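Local coordinates for protein 4-hydroxy-3-methylbut-2-enyl diphosphate reductase, apicoplast (Plasmodium falciparum, PDB 4N7B) that reduces 4-hydroxy-3-methylbut-2-enyl diphosphate to isopentenyl and dimethylallyl diphosphate with an iron-sulfur cluster, the last step of isoprenoid precursor synthesis in the apicoplast, at residues V318-V321 with H322-Q326; D388-A391 with L392-K396; Q326-K330 with E331-I335; N351-P354 with H355-H358; K446-Y449 with S450-R454. All coordinates share one frame; numbering follows the deposited sequence.

Contact 1 of 5, residues V318-V321 with H322-Q326; sequences VNKV and HVYVQ. With NA (sodium ion), chain F.
Val318 O, Asn319 O, Lys320 O and Val321 O accept in turn from His322 N, Val323 N, Tyr324 N and Val325 N, the i to i+4 pattern of an alpha helix, and Lys320 O also takes a weak bond from Val323 N.

The side chains pair one turn apart. Val318 and His322 run side by side. CG1 of Val318 lies 3.7 Å from His322 NE2, and CD2 of the ring comes 3.3 Å from Val318 O. The other ring nitrogen, ND1, is hydrogen-bonded to Glu352, which fixes the rotation of the imidazole. Asn319 crosses Val323, and its ND2 lies 3.7 Å from Val323 CG2.

Lys320 is extended, with CG anti to the backbone N (chi1 173°). Its chain runs alongside the Tyr324 ring, with Lys320 CG 4.1 Å from Tyr324 CE2. Its NZ goes on to Ser409 OG and Gly410 O. Tyr324 OH binds a sodium ion at 3.0 Å, and the ion lies at the ring edge, in its plane. Val321 CG1 and Val325 CG2 meet loosely at 4.5 Å. Both valines pack on Val380 of strand 377-381 and on Thr349 of helix 344-350.

Val321 and Val325 thus face strand 377-381 and helix 344-350, while Asn319 and Val323 lie on the exposed side of helix 316-329. The first turn of this helix reaches the active site, where Val318 touches the iron-sulfur cluster and packs on Thr383 and on Glu345, the probable proton donor.

Contact 2 of 5, residues D388-A391 with L392-K396; sequences DDCA and LIVQK
Cys390 and Val394 make the side-chain contact across this helical turn, and four backbone bonds hold the turn itself. The bonds run from Leu392 N to Asp388 O, Ile393 N to Asp389 O, Val394 N to Cys390 O and Gln395 N to Ala391 O. Val394 N lies 2.9 Å from Cys390 O.

The apolar contacts are modest. Cys390 SG is anti to the backbone N (chi1 -169°), and from there it meets Val394 CG2 at 4.1 Å. Val394 CG2 also lies 3.2 Å from Cys390 O. One residue earlier, Ile393 CG1 rests 3.5 Å from Asp389 O, and Leu392 CB is 3.1 Å from Asp389 O. These close approaches to carbonyl oxygens come with the helical spacing of the backbone. Cys390 and Val394 also touch strand 377-381 through Thr381 and Tyr379. Ile393 and Val394 both reach Ile338 of strand 334-338.

The charged groups find their partners outside the turn. Asp388 OD2 forms a salt bridge with Arg454 NH2, and Asp389 OD1 is hydrogen-bonded to Tyr449 OH. Near the helix start, Ser386 OG accepts from Asp389 N and, weakly, from Asp388 N.

One side of helix 387-400 thus lies on the sheet, while its first turn faces helix 442-452. It is the connecting helix of the beta-alpha-beta unit formed with strands 377-381 and 405-406.

Contact 3 of 5, residues Q326-K330 with E331-I335; sequences QMKAK and ENYDI
Lys328 O is gripped by two backbone N-H groups from the turn that follows. Tyr333 N binds Lys328 O at 3.0 Å with an N-H...O angle of 162°. Glu331 N makes a second, weak bond. One residue on, Asn332 N lies 2.9 Å from Ala329 O and approaches from above the carbonyl plane. Asn332 has positive phi (66°). It is the C-prime residue of a Schellman motif, and a type I turn from Ala329 to Asn332 closes the helix.

The Lys328 side chain is bent at chi2 (-60°), which folds it between Glu331 and Tyr333. Lys328 CD sits over one face of the Tyr333 ring, 4.1 Å from the centroid and offset toward the rim, a CH-pi contact. Lys328 NZ forms a salt bridge with Glu331 OE1 at 3.0 Å; OE1 uses its syn lone pair. A water accepts from Lys328 NZ and donates to Glu331 OE2 at 2.8 Å. Both carboxylate oxygens are therefore tied to the one ammonium group, directly or through water. Tyr333 OH is held by Glu405 and Lys376.

Beyond the turn, Ile335 CD1 meets Ala329 CB at 3.9 Å, where the chain enters strand 334-338.

The helix end is thus held by backbone bonds and a local ion pair. The lysine would probably suit the carbonyl-rich helix end, and the carboxylate would partly balance its charge.

Contact 4 of 5, residues N351-P354 with H355-H358; sequences NEAP and HCTH
Ala353 and Thr357 meet through a carbonyl and a hydroxyl. Thr357 OG1 donates to Ala353 O at 2.8 Å. Its chi1 of -61° sets OG1 beside its own backbone N and turns it back toward the loop. Cys356 N donates to Ala353 O at 3.2 Å. The two donors approach from opposite faces of the carbonyl plane, each well out of it, and so clasp the oxygen between them.

Cys356 SG stands between its backbone N and carbonyl carbon (chi1 67°). In that position Cys356 SG touches Ala353 CB at 3.6 Å. Ala353 CB is also 3.8 Å from Thr357 OG1. The methyl is thus flanked by a sulfur and a hydroxyl. On the outer side, the His355 ring turns one face to the Pro354 ring. Pro354 CG lies 4.3 Å above the plane of the His355 imidazole, over its centre.

Ala353 also packs on Val325 and Ala329 of helix 316-329, and Thr357 touches Ile335 and Leu337 of strand 334-338.

Ala353 O is therefore satisfied by two donors, one backbone and one side chain. Together they fix the tight turn that leads from the loop into strand 357-360.

Contact 5 of 5, residues K446-Y449 with S450-R454; sequences KLVY and SSQIR. With SO4 (sulfate ion), chain D.
Helix 442-452 is the connecting helix of the beta-alpha-beta unit with strands 432-436 and 458-461, and this contact spans its last turns. Its first residues, Ser442 and Asn443, probably bind the substrate, as in related enzymes. Lys446 O accepts twice from Ser450. Ser450 OG donates to Lys446 O at 2.7 Å, and Ser450 N to Lys446 O at 2.9 Å, from opposite faces of the carbonyl plane. Ser450 OG is anti to its carbonyl carbon (chi1 -64°), which lets the hydroxyl fold back on the preceding turn. Ser451 N, Gln452 N and Ile453 N continue the helical bonds to Leu447 O, Val448 O and Tyr449 O.

Tyr449 crosses Ile453. Ile453 CG2 lies over one face of the Tyr449 ring, 3.9 Å from the centroid and offset toward the rim, a CH-pi contact. At its far end Tyr449 OH reaches Asp389. Val448 runs alongside Gln452, with Val448 CG1 3.5 Å from Gln452 OE1, and also packs on Ala458 and Leu460. Ser451 OG is bonded to Val456 O and Thr433 OG1.

At the helix end Arg454 folds back. Arg454 NE donates to Ser450 O at 2.9 Å, the oxygen lying in the guanidinium plane. NH2 adds a weak bond there and also meets Asp388. On another edge, Arg454 NH1 comes within 3.1 Å of O3 of a sulfate ion, probably from the crystallisation liquor, and bonds weakly to its O2.

Contacts 1, 3 and 4 form one cluster. Contacts 1 and 3 share Gln326 on helix 316-329, and their centres are 11 Å apart. Contact 4 touches both: it joins contact 1 through Glu352 and His322, and contact 3 through His358 NE2, which lies 2.8 Å from Asp334 OD2. Strands 334-338 and 357-360 are neighbours in one sheet. Contacts 2 and 5 form a second pair, centres 15 Å apart, joined through the two aspartates of contact 2. The two groups do not touch; contacts 2 and 4 come closest, about 9 Å at their nearest atoms. Contact 1 reaches the iron-sulfur cluster through Val318, while the side chain of Leu447 in contact 5 is about 10 Å from it.

Contact 1 of 5, residues V318-V321 with H322-Q326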
# COMPACT_ATOMS: atom_id res chain seq x y z
N VAL A 318 7.90 -3.29 -3.18
CA VAL A 318 7.88 -4.23 -2.06
C VAL A 318 8.99 -5.26 -2.30
O VAL A 318 9.76 -5.57 -1.39
CB VAL A 318 6.51 -4.93 -1.91
CG1 VAL A 318 6.62 -6.13 -0.97
CG2 VAL A 318 5.48 -3.96 -1.40
N ASN A 319 9.11 -5.74 -3.53
CA ASN A 319 10.18 -6.68 -3.84
C ASN A 319 11.53 -6.06 -3.53
O ASN A 319 12.47 -6.74 -3.10
CB ASN A 319 10.13 -7.11 -5.29
CG ASN A 319 11.22 -8.10 -5.64
OD1 ASN A 319 11.19 -9.25 -5.21
ND2 ASN A 319 12.18 -7.66 -6.44
N LYS A 320 11.64 -4.75 -3.75
CA LYS A 320 12.86 -4.03 -3.44
C LYS A 320 13.26 -4.28 -1.99
O LYS A 320 14.40 -4.62 -1.70
CB LYS A 320 12.62 -2.55 -3.67
CG LYS A 320 13.72 -1.63 -3.24
CD LYS A 320 13.20 -0.21 -3.43
CE LYS A 320 14.25 0.84 -3.27
NZ LYS A 320 13.63 2.17 -2.98
N VAL A 321 12.31 -4.16 -1.07
CA VAL A 321 12.62 -4.32 0.35
C VAL A 321 13.03 -5.76 0.63
O VAL A 321 14.05 -6.02 1.29
CB VAL A 321 11.43 -3.91 1.27
CG1 VAL A 321 11.80 -4.03 2.73
CG2 VAL A 321 11.05 -2.48 0.98
N HIS A 322 12.26 -6.71 0.10
CA HIS A 322 12.58 -8.13 0.25
C HIS A 322 14.01 -8.40 -0.15
O HIS A 322 14.74 -9.17 0.49
CB HIS A 322 11.65 -8.98 -0.61
CG HIS A 322 10.27 -9.15 -0.03
ND1 HIS A 322 9.66 -10.38 0.08
CD2 HIS A 322 9.39 -8.25 0.45
CE1 HIS A 322 8.46 -10.23 0.62
NE2 HIS A 322 8.28 -8.94 0.86
N VAL A 323 14.42 -7.76 -1.24
CA VAL A 323 15.70 -8.01 -1.86
C VAL A 323 16.85 -7.46 -1.02
O VAL A 323 17.84 -8.15 -0.78
CB VAL A 323 15.70 -7.40 -3.29
CG1 VAL A 323 17.08 -7.03 -3.71
CG2 VAL A 323 15.06 -8.38 -4.26
N TYR A 324 16.74 -6.22 -0.57
CA TYR A 324 17.76 -5.66 0.31
C TYR A 324 17.94 -6.50 1.57
O TYR A 324 19.05 -6.68 2.06
CB TYR A 324 17.43 -4.22 0.69
CG TYR A 324 17.99 -3.22 -0.30
CD1 TYR A 324 19.31 -2.77 -0.20
CD2 TYR A 324 17.23 -2.78 -1.36
CE1 TYR A 324 19.83 -1.87 -1.13
CE2 TYR A 324 17.73 -1.89 -2.29
CZ TYR A 324 19.02 -1.43 -2.17
OH TYR A 324 19.48 -0.55 -3.12
N VAL A 325 16.83 -7.02 2.10
CA VAL A 325 16.88 -7.80 3.32
C VAL A 325 17.71 -9.07 3.13
O VAL A 325 18.59 -9.39 3.94
CB VAL A 325 15.46 -8.17 3.79
CG1 VAL A 325 15.51 -9.31 4.78
CG2 VAL A 325 14.77 -6.94 4.40
N GLN A 326 17.44 -9.80 2.06
CA GLN A 326 18.19 -11.01 1.75
C GLN A 326 19.66 -10.68 1.52
O GLN A 326 20.55 -11.39 1.98
CB GLN A 326 17.64 -11.68 0.50
CG GLN A 326 16.36 -12.48 0.73
CD GLN A 326 15.72 -12.95 -0.59
OE1 GLN A 326 14.92 -12.23 -1.18
NE2 GLN A 326 16.09 -14.15 -1.04
NA NA F . 17.58 0.86 -4.94

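Contact 2 of 5, residues D388-A391 with L392-K396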
# COMPACT_ATOMS: atom_id res chain seq x y z
N ASP A 388 5.92 10.86 8.97
CA ASP A 388 6.18 11.52 10.24
C ASP A 388 6.56 10.52 11.33
O ASP A 388 7.57 10.71 11.99
CB ASP A 388 4.96 12.31 10.69
CG ASP A 388 4.53 13.32 9.65
OD1 ASP A 388 5.26 14.32 9.45
OD2 ASP A 388 3.47 13.10 9.01
N ASP A 389 5.75 9.48 11.49
CA ASP A 389 6.04 8.41 12.43
C ASP A 389 7.35 7.74 12.08
O ASP A 389 8.18 7.48 12.96
CB ASP A 389 4.95 7.34 12.38
CG ASP A 389 3.69 7.72 13.15
OD1 ASP A 389 3.67 8.76 13.85
OD2 ASP A 389 2.70 6.93 13.04
N CYS A 390 7.54 7.44 10.80
CA CYS A 390 8.74 6.73 10.37
C CYS A 390 9.98 7.52 10.76
O CYS A 390 10.91 6.97 11.34
CB CYS A 390 8.76 6.47 8.86
SG CYS A 390 10.06 5.33 8.39
N ALA A 391 9.97 8.81 10.46
CA ALA A 391 11.11 9.66 10.79
C ALA A 391 11.37 9.66 12.30
O ALA A 391 12.53 9.70 12.74
CB ALA A 391 10.87 11.08 10.30
N LEU A 392 10.30 9.61 13.08
CA LEU A 392 10.39 9.59 14.55
C LEU A 392 11.16 8.36 15.01
O LEU A 392 12.15 8.45 15.75
CB LEU A 392 8.99 9.49 15.13
CG LEU A 392 8.48 10.49 16.15
CD1 LEU A 392 8.91 9.98 17.51
CD2 LEU A 392 9.01 11.90 15.87
N ILE A 393 10.70 7.21 14.55
CA ILE A 393 11.31 5.94 14.93
C ILE A 393 12.76 5.87 14.44
O ILE A 393 13.65 5.48 15.18
CB ILE A 393 10.48 4.77 14.40
CG1 ILE A 393 9.09 4.81 15.04
CG2 ILE A 393 11.14 3.43 14.71
CD1 ILE A 393 8.10 3.85 14.39
N VAL A 394 13.00 6.31 13.20
CA VAL A 394 14.33 6.26 12.62
C VAL A 394 15.31 7.11 13.43
O VAL A 394 16.45 6.71 13.67
CB VAL A 394 14.31 6.74 11.15
CG1 VAL A 394 15.71 7.09 10.66
CG2 VAL A 394 13.68 5.69 10.29
N GLN A 395 14.86 8.28 13.84
CA GLN A 395 15.68 9.18 14.62
C GLN A 395 16.12 8.51 15.92
O GLN A 395 17.27 8.66 16.35
CB GLN A 395 14.89 10.43 14.96
CG GLN A 395 15.62 11.42 15.83
CD GLN A 395 14.80 12.68 16.03
OE1 GLN A 395 14.03 12.80 16.99
NE2 GLN A 395 14.95 13.63 15.11
N LYS A 396 15.20 7.80 16.55
CA LYS A 396 15.49 7.10 17.81
C LYS A 396 16.43 5.94 17.53
O LYS A 396 17.39 5.72 18.25
CB LYS A 396 14.20 6.60 18.45
CG LYS A 396 14.35 6.25 19.91
CD LYS A 396 13.04 5.86 20.52
CE LYS A 396 13.25 5.33 21.93
NZ LYS A 396 14.06 6.27 22.76

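Contact 3 of 5, residues Q326-K330 with E331-I335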
# COMPACT_ATOMS: atom_id res chain seq x y z
N GLN A 326 17.44 -9.80 2.06
CA GLN A 326 18.19 -11.01 1.75
C GLN A 326 19.66 -10.68 1.52
O GLN A 326 20.55 -11.39 1.98
CB GLN A 326 17.64 -11.68 0.50
CG GLN A 326 16.36 -12.48 0.73
CD GLN A 326 15.72 -12.95 -0.59
OE1 GLN A 326 14.92 -12.23 -1.18
NE2 GLN A 326 16.09 -14.15 -1.04
N MET A 327 19.90 -9.59 0.80
CA MET A 327 21.27 -9.23 0.41
C MET A 327 22.12 -8.85 1.62
O MET A 327 23.30 -9.22 1.71
CB MET A 327 21.25 -8.06 -0.56
CG MET A 327 22.63 -7.53 -0.92
SD MET A 327 22.50 -6.15 -2.07
CE MET A 327 21.36 -5.05 -1.29
N LYS A 328 21.53 -8.10 2.54
CA LYS A 328 22.27 -7.66 3.72
C LYS A 328 22.39 -8.77 4.74
O LYS A 328 23.37 -8.84 5.49
CB LYS A 328 21.61 -6.43 4.34
CG LYS A 328 21.79 -5.20 3.47
CD LYS A 328 23.27 -4.90 3.31
CE LYS A 328 23.52 -3.79 2.32
NZ LYS A 328 24.94 -3.40 2.35
N ALA A 329 21.42 -9.68 4.77
CA ALA A 329 21.51 -10.80 5.70
C ALA A 329 22.66 -11.69 5.28
O ALA A 329 23.38 -12.22 6.12
CB ALA A 329 20.22 -11.58 5.74
N LYS A 330 22.85 -11.85 3.97
CA LYS A 330 23.94 -12.67 3.48
C LYS A 330 25.28 -12.01 3.76
O LYS A 330 26.32 -12.66 3.71
CB LYS A 330 23.78 -12.97 1.99
CG LYS A 330 24.81 -13.96 1.45
CD LYS A 330 24.73 -14.10 -0.07
CE LYS A 330 23.41 -14.73 -0.53
NZ LYS A 330 23.23 -16.11 0.01
N GLU A 331 25.26 -10.71 4.07
CA GLU A 331 26.48 -10.00 4.43
C GLU A 331 26.66 -9.97 5.96
O GLU A 331 27.55 -9.30 6.49
CB GLU A 331 26.46 -8.59 3.84
CG GLU A 331 26.61 -8.55 2.31
CD GLU A 331 26.24 -7.20 1.71
OE1 GLU A 331 26.02 -6.24 2.46
OE2 GLU A 331 26.16 -7.10 0.46
N ASN A 332 25.83 -10.75 6.64
CA ASN A 332 25.85 -10.87 8.10
C ASN A 332 25.46 -9.59 8.85
O ASN A 332 26.02 -9.28 9.91
CB ASN A 332 27.21 -11.36 8.60
CG ASN A 332 27.12 -11.97 9.98
OD1 ASN A 332 26.18 -12.70 10.28
ND2 ASN A 332 28.11 -11.66 10.84
N TYR A 333 24.50 -8.84 8.30
CA TYR A 333 23.86 -7.77 9.02
C TYR A 333 22.67 -8.35 9.75
O TYR A 333 22.05 -9.29 9.28
CB TYR A 333 23.30 -6.72 8.06
CG TYR A 333 24.29 -5.73 7.49
CD1 TYR A 333 25.25 -6.12 6.56
CD2 TYR A 333 24.21 -4.39 7.82
CE1 TYR A 333 26.12 -5.20 6.02
CE2 TYR A 333 25.07 -3.46 7.28
CZ TYR A 333 26.02 -3.87 6.37
OH TYR A 333 26.90 -2.93 5.84
N ASP A 334 22.32 -7.77 10.89
CA ASP A 334 21.02 -8.04 11.45
C ASP A 334 20.14 -6.95 10.90
O ASP A 334 20.62 -5.86 10.62
CB ASP A 334 21.03 -8.04 12.97
CG ASP A 334 21.08 -9.44 13.55
OD1 ASP A 334 21.85 -10.27 13.02
OD2 ASP A 334 20.36 -9.71 14.53
N ILE A 335 18.86 -7.24 10.73
CA ILE A 335 17.98 -6.32 10.04
C ILE A 335 16.87 -5.82 10.94
O ILE A 335 16.18 -6.62 11.56
CB ILE A 335 17.37 -6.98 8.81
CG1 ILE A 335 18.36 -6.90 7.64
CG2 ILE A 335 16.10 -6.26 8.40
CD1 ILE A 335 18.89 -8.21 7.23
O HOH W 1 25.31 -4.65 -0.47

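Contact 4 of 5, residues N351-P354 with H355-H358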
# COMPACT_ATOMS: atom_id res chain seq x y z
N ASN A 351 9.93 -12.69 6.65
CA ASN A 351 10.25 -14.09 6.44
C ASN A 351 11.33 -14.33 5.39
O ASN A 351 11.66 -15.48 5.10
CB ASN A 351 8.98 -14.88 6.13
CG ASN A 351 8.24 -15.28 7.39
OD1 ASN A 351 8.86 -15.61 8.40
ND2 ASN A 351 6.92 -15.23 7.35
N GLU A 352 11.89 -13.26 4.84
CA GLU A 352 13.02 -13.42 3.93
C GLU A 352 14.30 -13.66 4.73
O GLU A 352 15.24 -14.27 4.22
CB GLU A 352 13.17 -12.19 3.04
CG GLU A 352 12.02 -11.96 2.06
CD GLU A 352 12.06 -12.89 0.84
OE1 GLU A 352 13.01 -13.69 0.72
OE2 GLU A 352 11.14 -12.81 -0.00
N ALA A 353 14.35 -13.19 5.97
CA ALA A 353 15.49 -13.44 6.85
C ALA A 353 15.03 -13.47 8.31
O ALA A 353 15.49 -12.68 9.13
CB ALA A 353 16.56 -12.37 6.65
N PRO A 354 14.13 -14.40 8.64
CA PRO A 354 13.41 -14.40 9.92
C PRO A 354 14.32 -14.51 11.16
O PRO A 354 14.01 -13.94 12.20
CB PRO A 354 12.50 -15.63 9.81
CG PRO A 354 13.19 -16.54 8.84
CD PRO A 354 13.89 -15.63 7.87
N HIS A 355 15.43 -15.22 11.04
CA HIS A 355 16.27 -15.49 12.20
C HIS A 355 17.22 -14.34 12.51
O HIS A 355 17.84 -14.33 13.57
CB HIS A 355 17.06 -16.79 12.00
CG HIS A 355 16.20 -18.00 11.83
ND1 HIS A 355 14.95 -18.12 12.41
CD2 HIS A 355 16.39 -19.14 11.13
CE1 HIS A 355 14.42 -19.28 12.08
NE2 HIS A 355 15.28 -19.92 11.29
N CYS A 356 17.32 -13.37 11.61
CA CYS A 356 18.20 -12.23 11.85
C CYS A 356 17.45 -10.91 11.66
O CYS A 356 18.08 -9.86 11.53
CB CYS A 356 19.45 -12.30 10.97
SG CYS A 356 19.09 -12.11 9.22
N THR A 357 16.13 -10.95 11.66
CA THR A 357 15.33 -9.74 11.53
C THR A 357 14.58 -9.43 12.83
O THR A 357 14.20 -10.33 13.59
CB THR A 357 14.33 -9.81 10.36
OG1 THR A 357 15.04 -9.96 9.12
CG2 THR A 357 13.50 -8.53 10.29
N HIS A 358 14.41 -8.14 13.10
CA HIS A 358 13.72 -7.67 14.30
C HIS A 358 12.73 -6.60 13.94
O HIS A 358 13.10 -5.54 13.44
CB HIS A 358 14.73 -7.12 15.28
CG HIS A 358 15.91 -8.03 15.48
ND1 HIS A 358 16.10 -8.75 16.64
CD2 HIS A 358 16.93 -8.35 14.66
CE1 HIS A 358 17.21 -9.47 16.52
NE2 HIS A 358 17.73 -9.24 15.33

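Contact 5 of 5, residues K446-Y449 with S450-R454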
# COMPACT_ATOMS: atom_id res chain seq x y z
N LYS A 446 -2.97 6.20 6.97
CA LYS A 446 -1.86 7.13 7.24
C LYS A 446 -2.13 8.50 6.61
O LYS A 446 -1.58 9.51 7.05
CB LYS A 446 -0.51 6.55 6.80
CG LYS A 446 -0.17 5.23 7.48
CD LYS A 446 -0.16 5.38 9.00
CE LYS A 446 -0.36 4.03 9.70
NZ LYS A 446 -0.67 4.23 11.18
N LEU A 447 -3.00 8.54 5.60
CA LEU A 447 -3.36 9.83 5.02
C LEU A 447 -4.22 10.58 6.03
O LEU A 447 -3.99 11.75 6.31
CB LEU A 447 -4.11 9.66 3.71
CG LEU A 447 -3.22 9.33 2.52
CD1 LEU A 447 -4.08 9.01 1.31
CD2 LEU A 447 -2.30 10.47 2.20
N VAL A 448 -5.21 9.89 6.57
CA VAL A 448 -6.06 10.49 7.59
C VAL A 448 -5.20 11.03 8.73
O VAL A 448 -5.38 12.15 9.22
CB VAL A 448 -7.03 9.46 8.16
CG1 VAL A 448 -7.57 9.90 9.54
CG2 VAL A 448 -8.14 9.22 7.19
N TYR A 449 -4.26 10.20 9.17
CA TYR A 449 -3.40 10.56 10.29
C TYR A 449 -2.54 11.78 9.97
O TYR A 449 -2.33 12.64 10.82
CB TYR A 449 -2.52 9.37 10.61
CG TYR A 449 -1.53 9.53 11.74
CD1 TYR A 449 -1.94 9.41 13.06
CD2 TYR A 449 -0.18 9.74 11.48
CE1 TYR A 449 -1.03 9.51 14.10
CE2 TYR A 449 0.73 9.84 12.51
CZ TYR A 449 0.29 9.72 13.83
OH TYR A 449 1.20 9.82 14.86
N SER A 450 -2.03 11.85 8.74
CA SER A 450 -1.17 12.97 8.34
C SER A 450 -1.90 14.29 8.51
O SER A 450 -1.32 15.27 8.95
CB SER A 450 -0.73 12.82 6.87
OG SER A 450 0.07 11.67 6.68
N SER A 451 -3.18 14.32 8.15
CA SER A 451 -3.99 15.53 8.33
C SER A 451 -4.25 15.82 9.80
O SER A 451 -4.24 16.98 10.23
CB SER A 451 -5.32 15.35 7.59
OG SER A 451 -6.22 16.43 7.83
N GLN A 452 -4.53 14.79 10.59
CA GLN A 452 -4.89 15.01 11.99
C GLN A 452 -3.75 15.58 12.82
O GLN A 452 -3.97 16.48 13.63
CB GLN A 452 -5.38 13.72 12.64
CG GLN A 452 -6.68 13.22 12.09
CD GLN A 452 -7.01 11.84 12.61
OE1 GLN A 452 -6.17 10.95 12.59
NE2 GLN A 452 -8.22 11.67 13.11
N ILE A 453 -2.53 15.06 12.66
CA ILE A 453 -1.41 15.58 13.45
C ILE A 453 -1.05 16.99 12.97
O ILE A 453 -0.25 17.68 13.60
CB ILE A 453 -0.18 14.67 13.41
CG1 ILE A 453 0.33 14.50 11.98
CG2 ILE A 453 -0.53 13.29 13.94
CD1 ILE A 453 1.65 13.75 11.94
N ARG A 454 -1.66 17.41 11.86
CA ARG A 454 -1.53 18.80 11.40
C ARG A 454 -2.78 19.62 11.82
O ARG A 454 -3.02 20.72 11.33
CB ARG A 454 -1.24 18.84 9.90
CG ARG A 454 0.26 18.94 9.58
CD ARG A 454 0.67 18.42 8.11
NE ARG A 454 0.87 17.00 8.26
CZ ARG A 454 2.03 16.37 8.27
NH1 ARG A 454 3.17 16.99 8.03
NH2 ARG A 454 2.02 15.07 8.49
S SO4 D . 4.82 19.96 6.99
O1 SO4 D . 5.62 21.04 6.41
O2 SO4 D . 3.41 20.22 6.74
O3 SO4 D . 5.21 18.69 6.40
O4 SO4 D . 5.05 19.92 8.44